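Local coordinates for protein arabinose metabolism transcriptional repressor (Bacillus subtilis, PDB 5D4S) that binds operator DNA through a GntR-family winged helix-turn-helix domain, consistent with repressing arabinose metabolism genes, at residues N51-M54 with Q55-V59. Sequence-based numbering, arbitrary orientation.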
# COMPACT_ATOMS: atom_id res chain seq x y z
N ASN B 51 15.39 -5.69 -1.16
CA ASN B 51 16.12 -6.66 -0.35
C ASN B 51 17.06 -6.02 0.69
O ASN B 51 17.23 -6.54 1.81
CB ASN B 51 16.91 -7.61 -1.24
CG ASN B 51 16.08 -8.80 -1.66
OD1 ASN B 51 16.25 -9.91 -1.14
ND2 ASN B 51 15.14 -8.58 -2.58
N GLU B 52 17.67 -4.91 0.30
CA GLU B 52 18.50 -4.13 1.22
C GLU B 52 17.62 -3.59 2.35
O GLU B 52 18.01 -3.64 3.51
CB GLU B 52 19.20 -2.99 0.49
CG GLU B 52 20.32 -3.50 -0.43
CD GLU B 52 20.92 -2.43 -1.28
OE1 GLU B 52 20.27 -1.38 -1.47
OE2 GLU B 52 22.05 -2.62 -1.76
N LEU B 53 16.45 -3.10 1.99
CA LEU B 53 15.52 -2.57 3.00
C LEU B 53 15.02 -3.67 3.94
O LEU B 53 14.91 -3.45 5.16
CB LEU B 53 14.35 -1.86 2.34
CG LEU B 53 14.75 -0.57 1.61
CD1 LEU B 53 13.58 0.02 0.84
CD2 LEU B 53 15.32 0.46 2.58
N MET B 54 14.73 -4.84 3.39
CA MET B 54 14.32 -6.01 4.18
C MET B 54 15.36 -6.32 5.24
O MET B 54 15.04 -6.51 6.41
CB MET B 54 14.14 -7.24 3.30
CG MET B 54 12.99 -7.18 2.35
SD MET B 54 13.09 -8.55 1.18
CE MET B 54 13.09 -9.93 2.31
N GLN B 55 16.61 -6.40 4.79
CA GLN B 55 17.69 -6.76 5.71
C GLN B 55 18.00 -5.65 6.70
O GLN B 55 18.37 -5.91 7.84
CB GLN B 55 18.94 -7.14 4.91
CG GLN B 55 18.78 -8.45 4.15
CD GLN B 55 19.68 -8.54 2.92
OE1 GLN B 55 20.54 -7.68 2.70
NE2 GLN B 55 19.49 -9.59 2.12
N GLN B 56 17.83 -4.41 6.28
CA GLN B 56 18.28 -3.32 7.13
C GLN B 56 17.21 -2.93 8.17
O GLN B 56 17.55 -2.45 9.26
CB GLN B 56 18.70 -2.13 6.26
CG GLN B 56 20.04 -2.44 5.56
CD GLN B 56 20.36 -1.53 4.39
OE1 GLN B 56 19.70 -0.52 4.18
NE2 GLN B 56 21.37 -1.90 3.62
N PHE B 57 15.95 -3.17 7.85
CA PHE B 57 14.85 -2.94 8.80
C PHE B 57 14.41 -4.22 9.50
O PHE B 57 13.62 -4.18 10.47
CB PHE B 57 13.64 -2.31 8.09
CG PHE B 57 13.81 -0.85 7.80
CD1 PHE B 57 13.86 0.07 8.82
CD2 PHE B 57 13.91 -0.40 6.49
CE1 PHE B 57 14.02 1.42 8.56
CE2 PHE B 57 14.08 0.94 6.22
CZ PHE B 57 14.13 1.86 7.26
N GLY B 58 14.90 -5.36 9.02
CA GLY B 58 14.59 -6.64 9.64
C GLY B 58 13.13 -7.01 9.52
O GLY B 58 12.52 -7.51 10.48
N VAL B 59 12.55 -6.75 8.35
CA VAL B 59 11.15 -7.05 8.07
C VAL B 59 10.97 -7.77 6.72
O VAL B 59 11.92 -7.88 5.94
CB VAL B 59 10.29 -5.76 8.09
CG1 VAL B 59 10.45 -5.03 9.44
CG2 VAL B 59 10.65 -4.84 6.95
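L53 and F57 lie side by side, and the CD2 branch of L53 comes within 3.9 Å of CE2 of the F57 ring. Their four-residue spacing along the helix puts both on the buried face; a shared first torsion (chi1 -68° in L53), with CG anti to the carbonyl carbon, keeps them pointing the same way. Backbone geometry confirms the spacing: F57 N donates to L53 O at 2.9 Å, and that same oxygen lies at the ring edge of F57, near its plane.

The helix closes at F57, and M54 O receives the bonds of the residues that follow. G58 N reaches it only weakly, with an N-H...O angle of 121°, whereas V59 N meets it at 3.2 Å in the carbonyl plane, on a lone pair. G58 makes this turn with a positive phi of 66°, a conformation glycine tolerates easily. M54 CB lies 3.5 Å from V59 O.

In contrast to buried L53, F57 and V59, N51 and Q55 are solvent-exposed, linked through Q55 N to N51 O at 3.0 Å. Here Q55 and Q56 meet mainly backbone carbonyls: Q56 CG sits 3.1 Å from E52 O and its amide runs alongside, NE2 3.8 Å from that oxygen. Between these two side chains the closest approach is a loose 4.0 Å, E52 CB to Q56 NE2. E52 OE1 accepts from T49 N.

Helix 50-57 with the turn at G58 forms the first half of the helix-turn-helix, and V59 packs on a DNA phosphate just before helix 61-74. L53 touches I64 and I68 of that helix and M54 its R61, while F57 rests on V28 and E31 of helix 24-35.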